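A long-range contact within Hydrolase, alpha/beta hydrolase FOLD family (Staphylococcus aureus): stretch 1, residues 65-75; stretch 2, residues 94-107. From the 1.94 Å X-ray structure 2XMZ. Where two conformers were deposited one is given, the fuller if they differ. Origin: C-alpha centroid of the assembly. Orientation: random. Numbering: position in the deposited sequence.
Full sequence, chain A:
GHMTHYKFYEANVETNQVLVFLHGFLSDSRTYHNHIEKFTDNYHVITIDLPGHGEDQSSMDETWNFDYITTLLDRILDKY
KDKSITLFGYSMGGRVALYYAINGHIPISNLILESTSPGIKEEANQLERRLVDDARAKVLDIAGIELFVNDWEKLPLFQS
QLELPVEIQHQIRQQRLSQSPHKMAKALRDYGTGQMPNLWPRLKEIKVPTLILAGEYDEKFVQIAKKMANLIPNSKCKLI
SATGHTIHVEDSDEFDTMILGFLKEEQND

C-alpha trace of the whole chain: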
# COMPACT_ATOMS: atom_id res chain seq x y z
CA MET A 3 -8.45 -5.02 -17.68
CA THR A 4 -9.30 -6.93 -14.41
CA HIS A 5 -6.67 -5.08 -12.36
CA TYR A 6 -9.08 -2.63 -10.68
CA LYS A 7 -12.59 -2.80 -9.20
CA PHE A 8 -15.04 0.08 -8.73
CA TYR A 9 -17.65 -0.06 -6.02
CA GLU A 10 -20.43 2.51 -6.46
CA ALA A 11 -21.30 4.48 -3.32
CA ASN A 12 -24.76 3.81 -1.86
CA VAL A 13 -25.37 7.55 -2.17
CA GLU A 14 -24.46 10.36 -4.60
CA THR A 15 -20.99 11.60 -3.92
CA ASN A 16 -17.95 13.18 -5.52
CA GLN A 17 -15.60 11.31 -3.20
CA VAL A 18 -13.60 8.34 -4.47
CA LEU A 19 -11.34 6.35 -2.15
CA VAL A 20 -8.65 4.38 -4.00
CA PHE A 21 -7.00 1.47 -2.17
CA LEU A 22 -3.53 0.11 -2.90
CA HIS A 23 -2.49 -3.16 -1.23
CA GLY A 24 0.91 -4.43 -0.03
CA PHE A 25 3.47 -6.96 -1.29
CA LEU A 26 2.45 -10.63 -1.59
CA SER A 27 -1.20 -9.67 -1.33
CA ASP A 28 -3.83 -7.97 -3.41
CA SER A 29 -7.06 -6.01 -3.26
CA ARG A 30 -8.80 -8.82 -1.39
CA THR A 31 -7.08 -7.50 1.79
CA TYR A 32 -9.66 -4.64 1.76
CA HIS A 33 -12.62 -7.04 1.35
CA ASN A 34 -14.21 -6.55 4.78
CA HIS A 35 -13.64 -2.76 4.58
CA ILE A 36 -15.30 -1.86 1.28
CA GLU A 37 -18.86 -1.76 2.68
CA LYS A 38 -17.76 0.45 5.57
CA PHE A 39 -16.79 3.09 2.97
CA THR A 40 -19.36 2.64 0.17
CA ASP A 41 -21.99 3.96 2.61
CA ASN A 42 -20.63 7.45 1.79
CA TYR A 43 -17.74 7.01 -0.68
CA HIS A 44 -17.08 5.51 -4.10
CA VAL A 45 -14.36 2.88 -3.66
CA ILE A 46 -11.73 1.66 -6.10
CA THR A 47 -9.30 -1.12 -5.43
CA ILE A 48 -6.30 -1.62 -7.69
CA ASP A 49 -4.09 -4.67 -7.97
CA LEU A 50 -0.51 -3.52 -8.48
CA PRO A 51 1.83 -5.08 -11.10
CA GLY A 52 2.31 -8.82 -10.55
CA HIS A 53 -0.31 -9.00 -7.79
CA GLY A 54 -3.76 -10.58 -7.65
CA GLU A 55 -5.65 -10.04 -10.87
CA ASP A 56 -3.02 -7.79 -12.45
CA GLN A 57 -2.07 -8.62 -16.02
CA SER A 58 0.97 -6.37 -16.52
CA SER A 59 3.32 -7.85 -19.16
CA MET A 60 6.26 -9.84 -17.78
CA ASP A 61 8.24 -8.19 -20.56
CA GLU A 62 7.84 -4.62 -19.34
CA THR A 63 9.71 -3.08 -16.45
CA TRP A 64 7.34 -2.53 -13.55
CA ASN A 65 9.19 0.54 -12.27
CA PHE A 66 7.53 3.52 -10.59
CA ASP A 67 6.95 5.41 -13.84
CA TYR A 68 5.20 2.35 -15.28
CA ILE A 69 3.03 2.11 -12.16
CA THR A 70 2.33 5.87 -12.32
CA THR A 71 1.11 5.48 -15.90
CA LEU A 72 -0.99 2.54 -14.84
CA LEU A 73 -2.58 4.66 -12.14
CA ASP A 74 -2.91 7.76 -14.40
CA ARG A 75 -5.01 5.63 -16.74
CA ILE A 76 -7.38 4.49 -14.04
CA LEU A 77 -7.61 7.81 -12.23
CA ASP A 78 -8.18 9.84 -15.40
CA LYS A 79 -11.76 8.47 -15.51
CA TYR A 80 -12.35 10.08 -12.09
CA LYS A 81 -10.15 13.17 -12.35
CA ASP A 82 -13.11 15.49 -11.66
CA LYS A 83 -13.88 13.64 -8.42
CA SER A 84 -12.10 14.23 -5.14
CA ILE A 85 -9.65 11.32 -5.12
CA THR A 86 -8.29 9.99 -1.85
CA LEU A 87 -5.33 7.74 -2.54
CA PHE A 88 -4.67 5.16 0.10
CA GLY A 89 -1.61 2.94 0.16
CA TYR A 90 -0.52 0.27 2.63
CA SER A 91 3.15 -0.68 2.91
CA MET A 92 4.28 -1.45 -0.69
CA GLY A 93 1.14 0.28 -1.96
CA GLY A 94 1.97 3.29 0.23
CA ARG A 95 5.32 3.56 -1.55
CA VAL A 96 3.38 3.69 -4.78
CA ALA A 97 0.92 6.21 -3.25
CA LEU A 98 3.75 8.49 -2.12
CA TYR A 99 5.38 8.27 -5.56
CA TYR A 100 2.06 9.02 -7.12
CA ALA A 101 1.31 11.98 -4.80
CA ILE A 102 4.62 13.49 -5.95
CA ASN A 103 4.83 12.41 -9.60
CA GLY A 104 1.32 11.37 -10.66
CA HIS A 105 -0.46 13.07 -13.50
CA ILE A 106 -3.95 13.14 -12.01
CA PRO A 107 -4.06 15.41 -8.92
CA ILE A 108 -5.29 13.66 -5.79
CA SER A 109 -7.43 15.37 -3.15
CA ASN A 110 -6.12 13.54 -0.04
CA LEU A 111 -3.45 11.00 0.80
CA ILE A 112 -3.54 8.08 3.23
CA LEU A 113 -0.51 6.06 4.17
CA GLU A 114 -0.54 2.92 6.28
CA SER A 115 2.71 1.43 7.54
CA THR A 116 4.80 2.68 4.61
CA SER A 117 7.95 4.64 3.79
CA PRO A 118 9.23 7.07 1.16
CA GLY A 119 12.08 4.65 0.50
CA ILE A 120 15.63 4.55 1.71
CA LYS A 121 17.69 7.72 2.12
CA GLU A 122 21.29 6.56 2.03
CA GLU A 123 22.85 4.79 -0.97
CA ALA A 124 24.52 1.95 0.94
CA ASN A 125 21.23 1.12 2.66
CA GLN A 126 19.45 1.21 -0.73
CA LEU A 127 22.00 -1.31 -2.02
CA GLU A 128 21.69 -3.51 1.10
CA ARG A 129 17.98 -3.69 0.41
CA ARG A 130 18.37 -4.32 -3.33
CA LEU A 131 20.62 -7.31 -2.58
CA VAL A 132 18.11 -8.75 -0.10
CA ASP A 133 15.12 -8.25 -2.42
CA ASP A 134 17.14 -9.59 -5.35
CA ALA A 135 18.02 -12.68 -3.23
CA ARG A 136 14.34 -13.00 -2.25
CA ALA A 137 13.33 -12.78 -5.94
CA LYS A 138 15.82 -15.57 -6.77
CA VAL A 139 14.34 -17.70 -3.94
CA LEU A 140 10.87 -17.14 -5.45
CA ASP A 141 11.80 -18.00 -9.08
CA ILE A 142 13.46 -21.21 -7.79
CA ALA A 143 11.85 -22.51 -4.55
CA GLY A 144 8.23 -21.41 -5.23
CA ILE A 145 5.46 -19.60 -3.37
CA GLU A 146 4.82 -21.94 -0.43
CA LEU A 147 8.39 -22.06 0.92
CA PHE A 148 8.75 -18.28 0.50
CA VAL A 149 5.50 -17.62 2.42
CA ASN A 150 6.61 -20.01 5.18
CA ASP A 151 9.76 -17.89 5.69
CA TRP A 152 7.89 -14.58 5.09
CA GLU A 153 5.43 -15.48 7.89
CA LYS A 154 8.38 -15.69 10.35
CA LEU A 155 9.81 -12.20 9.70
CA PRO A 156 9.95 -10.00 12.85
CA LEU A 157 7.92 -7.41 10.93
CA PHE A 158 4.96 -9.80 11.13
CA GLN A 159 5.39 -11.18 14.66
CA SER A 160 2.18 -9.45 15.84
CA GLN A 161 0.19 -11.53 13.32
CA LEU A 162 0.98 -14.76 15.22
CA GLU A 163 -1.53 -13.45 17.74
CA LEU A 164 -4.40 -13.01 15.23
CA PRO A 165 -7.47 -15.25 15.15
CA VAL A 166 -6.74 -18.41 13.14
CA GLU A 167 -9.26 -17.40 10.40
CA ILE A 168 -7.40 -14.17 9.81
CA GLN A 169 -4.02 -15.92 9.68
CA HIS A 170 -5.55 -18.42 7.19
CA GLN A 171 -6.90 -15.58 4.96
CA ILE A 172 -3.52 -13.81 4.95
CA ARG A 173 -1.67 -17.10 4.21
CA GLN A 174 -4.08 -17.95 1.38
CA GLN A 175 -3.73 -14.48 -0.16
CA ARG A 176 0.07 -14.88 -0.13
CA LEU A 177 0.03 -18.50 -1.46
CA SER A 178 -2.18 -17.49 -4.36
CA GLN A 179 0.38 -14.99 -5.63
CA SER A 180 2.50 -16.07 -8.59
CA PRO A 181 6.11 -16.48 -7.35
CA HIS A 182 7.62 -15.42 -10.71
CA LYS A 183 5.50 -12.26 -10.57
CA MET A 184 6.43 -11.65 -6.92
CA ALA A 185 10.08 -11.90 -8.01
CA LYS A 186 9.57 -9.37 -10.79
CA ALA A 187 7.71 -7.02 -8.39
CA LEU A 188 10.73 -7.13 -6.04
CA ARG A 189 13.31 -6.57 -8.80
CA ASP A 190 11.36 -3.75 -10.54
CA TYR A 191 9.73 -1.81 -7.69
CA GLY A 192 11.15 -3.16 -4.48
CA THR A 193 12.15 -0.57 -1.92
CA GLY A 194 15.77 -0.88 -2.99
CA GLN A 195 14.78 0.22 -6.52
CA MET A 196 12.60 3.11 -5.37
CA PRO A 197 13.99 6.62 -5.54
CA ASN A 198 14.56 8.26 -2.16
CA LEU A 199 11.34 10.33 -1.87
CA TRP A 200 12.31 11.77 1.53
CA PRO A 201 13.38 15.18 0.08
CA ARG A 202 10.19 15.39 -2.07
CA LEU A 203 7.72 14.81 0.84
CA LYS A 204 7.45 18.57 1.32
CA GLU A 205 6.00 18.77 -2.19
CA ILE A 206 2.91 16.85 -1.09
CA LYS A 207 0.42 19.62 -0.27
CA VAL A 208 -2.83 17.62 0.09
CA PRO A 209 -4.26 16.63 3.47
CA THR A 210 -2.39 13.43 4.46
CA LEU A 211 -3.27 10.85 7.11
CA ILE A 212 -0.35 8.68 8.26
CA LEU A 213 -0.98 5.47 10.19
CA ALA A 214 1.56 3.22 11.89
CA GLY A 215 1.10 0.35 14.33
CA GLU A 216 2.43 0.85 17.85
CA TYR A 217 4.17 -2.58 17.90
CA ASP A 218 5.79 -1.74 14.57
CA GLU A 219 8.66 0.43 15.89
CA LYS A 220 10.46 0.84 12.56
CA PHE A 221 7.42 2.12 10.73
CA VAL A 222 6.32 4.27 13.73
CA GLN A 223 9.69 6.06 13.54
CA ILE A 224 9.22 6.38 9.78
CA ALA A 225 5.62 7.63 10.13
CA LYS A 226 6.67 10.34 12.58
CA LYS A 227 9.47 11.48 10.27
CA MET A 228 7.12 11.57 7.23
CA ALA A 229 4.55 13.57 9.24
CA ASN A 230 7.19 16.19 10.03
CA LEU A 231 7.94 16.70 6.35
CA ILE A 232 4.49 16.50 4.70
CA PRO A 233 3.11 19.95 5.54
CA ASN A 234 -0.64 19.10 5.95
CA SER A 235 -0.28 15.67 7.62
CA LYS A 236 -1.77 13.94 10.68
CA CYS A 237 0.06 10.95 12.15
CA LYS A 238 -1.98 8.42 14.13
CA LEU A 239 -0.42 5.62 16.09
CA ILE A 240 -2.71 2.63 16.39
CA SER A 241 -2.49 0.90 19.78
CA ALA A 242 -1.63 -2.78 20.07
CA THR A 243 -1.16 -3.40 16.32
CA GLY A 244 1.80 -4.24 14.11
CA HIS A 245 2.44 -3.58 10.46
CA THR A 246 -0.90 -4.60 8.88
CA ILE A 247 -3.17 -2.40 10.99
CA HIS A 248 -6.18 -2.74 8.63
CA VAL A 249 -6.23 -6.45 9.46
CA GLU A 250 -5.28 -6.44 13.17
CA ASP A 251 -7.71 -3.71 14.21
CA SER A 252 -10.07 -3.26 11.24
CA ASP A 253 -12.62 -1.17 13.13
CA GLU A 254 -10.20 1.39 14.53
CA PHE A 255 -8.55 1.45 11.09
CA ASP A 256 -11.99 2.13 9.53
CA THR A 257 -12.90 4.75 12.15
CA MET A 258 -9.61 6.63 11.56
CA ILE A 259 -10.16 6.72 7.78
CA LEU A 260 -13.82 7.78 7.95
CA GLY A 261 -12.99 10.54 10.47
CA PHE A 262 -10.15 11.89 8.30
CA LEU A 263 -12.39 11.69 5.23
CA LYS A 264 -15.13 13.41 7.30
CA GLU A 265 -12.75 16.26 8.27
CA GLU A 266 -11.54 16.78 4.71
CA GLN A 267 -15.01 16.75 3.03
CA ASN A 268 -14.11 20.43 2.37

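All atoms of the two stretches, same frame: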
# COMPACT_ATOMS: atom_id res chain seq x y z
N ASN A 65 8.61 -0.50 -13.12
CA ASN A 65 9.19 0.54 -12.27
C ASN A 65 8.12 1.56 -11.84
O ASN A 65 6.96 1.44 -12.20
CB ASN A 65 10.42 1.17 -12.96
CG ASN A 65 10.10 1.72 -14.35
OD1 ASN A 65 8.96 2.10 -14.64
ND2 ASN A 65 11.10 1.75 -15.21
N PHE A 66 8.50 2.55 -11.05
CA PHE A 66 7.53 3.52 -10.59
C PHE A 66 6.84 4.36 -11.68
O PHE A 66 5.68 4.74 -11.53
CB PHE A 66 8.09 4.37 -9.44
CG PHE A 66 8.06 3.66 -8.13
CD1 PHE A 66 6.95 3.79 -7.29
CD2 PHE A 66 9.09 2.77 -7.77
CE1 PHE A 66 6.89 3.07 -6.07
CE2 PHE A 66 9.04 2.04 -6.59
CZ PHE A 66 7.95 2.22 -5.71
N ASP A 67 7.54 4.62 -12.78
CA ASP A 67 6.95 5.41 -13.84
C ASP A 67 5.90 4.59 -14.58
O ASP A 67 4.84 5.11 -14.93
CB ASP A 67 7.98 5.92 -14.84
CG ASP A 67 7.35 6.77 -15.94
OD1 ASP A 67 7.36 6.37 -17.12
OD2 ASP A 67 6.81 7.84 -15.62
N TYR A 68 6.19 3.31 -14.78
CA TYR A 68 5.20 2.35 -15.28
C TYR A 68 3.96 2.30 -14.40
O TYR A 68 2.83 2.37 -14.89
CB TYR A 68 5.81 0.94 -15.40
CG TYR A 68 4.81 -0.09 -15.89
CD1 TYR A 68 4.63 -0.33 -17.27
CD2 TYR A 68 4.05 -0.84 -14.98
CE1 TYR A 68 3.70 -1.27 -17.73
CE2 TYR A 68 3.13 -1.79 -15.42
CZ TYR A 68 2.95 -2.00 -16.79
OH TYR A 68 2.04 -2.93 -17.21
N ILE A 69 4.15 2.15 -13.10
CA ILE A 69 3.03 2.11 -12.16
C ILE A 69 2.26 3.43 -12.15
O ILE A 69 1.02 3.44 -12.10
CB ILE A 69 3.48 1.74 -10.74
CG1 ILE A 69 4.02 0.31 -10.73
CG2 ILE A 69 2.32 1.88 -9.72
CD1 ILE A 69 5.06 0.10 -9.68
N THR A 70 2.97 4.55 -12.22
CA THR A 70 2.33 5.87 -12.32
C THR A 70 1.43 5.97 -13.54
O THR A 70 0.30 6.46 -13.44
CB THR A 70 3.38 6.97 -12.34
OG1 THR A 70 4.05 6.93 -11.09
CG2 THR A 70 2.74 8.40 -12.54
N THR A 71 1.93 5.50 -14.70
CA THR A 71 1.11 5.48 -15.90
C THR A 71 -0.12 4.62 -15.73
O THR A 71 -1.22 4.99 -16.12
CB THR A 71 1.91 5.00 -17.12
OG1 THR A 71 2.92 5.97 -17.40
CG2 THR A 71 1.01 4.84 -18.36
N LEU A 72 0.09 3.44 -15.17
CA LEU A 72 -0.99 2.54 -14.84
C LEU A 72 -2.07 3.25 -14.05
O LEU A 72 -3.27 3.17 -14.38
CB LEU A 72 -0.39 1.40 -14.00
CG LEU A 72 -1.18 0.15 -13.66
CD1 LEU A 72 -0.15 -0.96 -13.35
CD2 LEU A 72 -2.13 0.39 -12.46
N LEU A 73 -1.65 3.94 -13.00
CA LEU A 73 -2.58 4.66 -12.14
C LEU A 73 -3.19 5.87 -12.84
O LEU A 73 -4.38 6.12 -12.68
CB LEU A 73 -1.93 5.07 -10.82
CG LEU A 73 -1.35 3.99 -9.90
CD1 LEU A 73 -0.96 4.65 -8.55
CD2 LEU A 73 -2.30 2.83 -9.67
N ASP A 74 -2.39 6.62 -13.60
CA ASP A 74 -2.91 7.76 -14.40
C ASP A 74 -4.13 7.32 -15.22
O ASP A 74 -5.16 8.01 -15.27
CB ASP A 74 -1.84 8.28 -15.38
CG ASP A 74 -0.71 9.06 -14.71
OD1 ASP A 74 -0.81 9.57 -13.56
OD2 ASP A 74 0.32 9.19 -15.39
N ARG A 75 -4.01 6.15 -15.83
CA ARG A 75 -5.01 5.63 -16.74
C ARG A 75 -6.30 5.29 -16.03
O ARG A 75 -7.38 5.50 -16.57
CB ARG A 75 -4.46 4.41 -17.48
CG ARG A 75 -3.45 4.80 -18.52
CD ARG A 75 -2.78 3.58 -19.10
NE ARG A 75 -1.81 3.93 -20.12
CZ ARG A 75 -1.07 3.04 -20.77
NH1 ARG A 75 -1.23 1.74 -20.53
NH2 ARG A 75 -0.20 3.43 -21.68
N GLY A 94 1.72 1.94 -0.27
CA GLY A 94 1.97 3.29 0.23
C GLY A 94 3.18 3.91 -0.42
O GLY A 94 3.24 5.14 -0.55
N ARG A 95 4.14 3.07 -0.83
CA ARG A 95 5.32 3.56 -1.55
C ARG A 95 4.89 4.05 -2.92
O ARG A 95 5.30 5.10 -3.39
CB ARG A 95 6.41 2.50 -1.66
CG ARG A 95 6.94 2.02 -0.28
CD ARG A 95 8.17 1.12 -0.39
NE ARG A 95 7.94 -0.23 -0.93
CZ ARG A 95 8.21 -0.61 -2.19
NH1 ARG A 95 8.72 0.27 -3.05
NH2 ARG A 95 8.02 -1.88 -2.57
N VAL A 96 4.01 3.28 -3.55
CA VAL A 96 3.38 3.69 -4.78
C VAL A 96 2.53 4.97 -4.56
O VAL A 96 2.59 5.88 -5.38
CB VAL A 96 2.56 2.54 -5.40
CG1 VAL A 96 1.77 3.02 -6.62
CG2 VAL A 96 3.49 1.40 -5.78
N ALA A 97 1.78 5.04 -3.47
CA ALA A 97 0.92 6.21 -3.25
C ALA A 97 1.75 7.46 -3.02
O ALA A 97 1.42 8.55 -3.49
CB ALA A 97 -0.07 5.97 -2.09
N LEU A 98 2.86 7.32 -2.30
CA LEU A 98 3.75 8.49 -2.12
C LEU A 98 4.35 8.93 -3.45
O LEU A 98 4.36 10.12 -3.78
CB LEU A 98 4.89 8.14 -1.14
CG LEU A 98 4.54 8.30 0.34
CD1 LEU A 98 5.60 7.62 1.21
CD2 LEU A 98 4.45 9.75 0.71
N TYR A 99 4.81 7.96 -4.25
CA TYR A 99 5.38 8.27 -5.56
C TYR A 99 4.34 8.97 -6.40
O TYR A 99 4.64 9.97 -7.10
CB TYR A 99 5.92 7.01 -6.26
CG TYR A 99 6.70 7.35 -7.51
CD1 TYR A 99 8.08 7.54 -7.46
CD2 TYR A 99 6.06 7.50 -8.74
CE1 TYR A 99 8.82 7.86 -8.60
CE2 TYR A 99 6.80 7.84 -9.91
CZ TYR A 99 8.17 8.01 -9.82
OH TYR A 99 8.91 8.33 -10.93
N TYR A 100 3.11 8.47 -6.32
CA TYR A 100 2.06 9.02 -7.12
C TYR A 100 1.66 10.42 -6.66
O TYR A 100 1.40 11.27 -7.49
CB TYR A 100 0.82 8.12 -7.18
CG TYR A 100 -0.06 8.53 -8.32
CD1 TYR A 100 0.15 8.03 -9.61
CD2 TYR A 100 -1.08 9.48 -8.14
CE1 TYR A 100 -0.66 8.44 -10.67
CE2 TYR A 100 -1.88 9.88 -9.17
CZ TYR A 100 -1.66 9.36 -10.45
OH TYR A 100 -2.46 9.77 -11.48
N ALA A 101 1.61 10.64 -5.35
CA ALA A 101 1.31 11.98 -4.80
C ALA A 101 2.29 13.02 -5.31
O ALA A 101 1.93 14.18 -5.46
CB ALA A 101 1.29 11.97 -3.26
N ILE A 102 3.54 12.59 -5.52
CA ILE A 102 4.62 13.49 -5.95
C ILE A 102 4.74 13.61 -7.48
O ILE A 102 5.03 14.69 -8.00
CB ILE A 102 5.97 12.99 -5.37
CG1 ILE A 102 5.96 13.12 -3.84
CG2 ILE A 102 7.17 13.75 -5.97
CD1 ILE A 102 6.99 12.25 -3.12
N ASN A 103 4.51 12.50 -8.18
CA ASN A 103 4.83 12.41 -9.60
C ASN A 103 3.65 12.10 -10.48
O ASN A 103 3.78 12.18 -11.70
CB ASN A 103 5.89 11.34 -9.82
CG ASN A 103 7.21 11.71 -9.19
OD1 ASN A 103 7.85 12.67 -9.59
ND2 ASN A 103 7.63 10.95 -8.20
N GLY A 104 2.51 11.74 -9.88
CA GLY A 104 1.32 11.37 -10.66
C GLY A 104 0.73 12.49 -11.50
O GLY A 104 0.92 13.68 -11.22
N HIS A 105 -0.00 12.11 -12.53
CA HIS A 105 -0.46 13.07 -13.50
C HIS A 105 -1.91 13.48 -13.29
O HIS A 105 -2.38 14.48 -13.85
CB HIS A 105 -0.10 12.60 -14.92
CG HIS A 105 1.39 12.44 -15.12
ND1 HIS A 105 2.01 11.21 -15.10
CD2 HIS A 105 2.38 13.36 -15.26
CE1 HIS A 105 3.32 11.37 -15.26
NE2 HIS A 105 3.56 12.67 -15.35
N ILE A 106 -2.62 12.73 -12.45
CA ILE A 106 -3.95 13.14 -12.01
C ILE A 106 -3.83 13.64 -10.56
O ILE A 106 -3.39 12.89 -9.69
CB ILE A 106 -4.99 11.98 -12.10
CG1 ILE A 106 -5.04 11.35 -13.52
CG2 ILE A 106 -6.36 12.43 -11.57
CD1 ILE A 106 -5.42 12.30 -14.65
N PRO A 107 -4.18 14.90 -10.30
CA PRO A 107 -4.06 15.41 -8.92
C PRO A 107 -5.01 14.68 -7.96
O PRO A 107 -6.21 14.50 -8.27
CB PRO A 107 -4.48 16.88 -9.04
CG PRO A 107 -4.25 17.22 -10.52
CD PRO A 107 -4.58 15.95 -11.26

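Two helices cross steeply here, at 76°, their axes 10.1 Å apart at closest approach. Asn-65 stays out of the contact but starts the first helix, its OD1 capping Tyr-68 N at 3.0 Å. Phe-66 follows at once, pointing toward the second helix and burying the most surface. Its CE1 lies 3.8 Å from Val-96 CG2, and its CB sits squarely over the Tyr-99 ring, 3.5 Å from the centroid, a CH-pi contact that uses the flat face of the tyrosine.

One turn on, Ile-69 CG2 packs 3.3 Å from Val-96 CG1. Thr-70 suits a buried helical site because its OG1 donates a hydrogen bond to Phe-66 O (2.8 Å), leaving CG2 to rest 3.8 Å from Gly-104 CA. Leu-73 completes the apolar layer, with CD1 3.7 Å from Val-96 CG1, the same methyl that meets Ile-69, and CB 3.6 Å from Tyr-100 CE1.

Asp-74 supplies the polar lock. Its OD1 accepts from Tyr-100 OH (2.7 Å) and His-105 N (2.9 Å), while OD2 accepts from His-105 ND1 (2.6 Å). One carboxylate thus ties down the turn after the second helix, where a CB on Gly-104 would clash with Tyr-100 CE2.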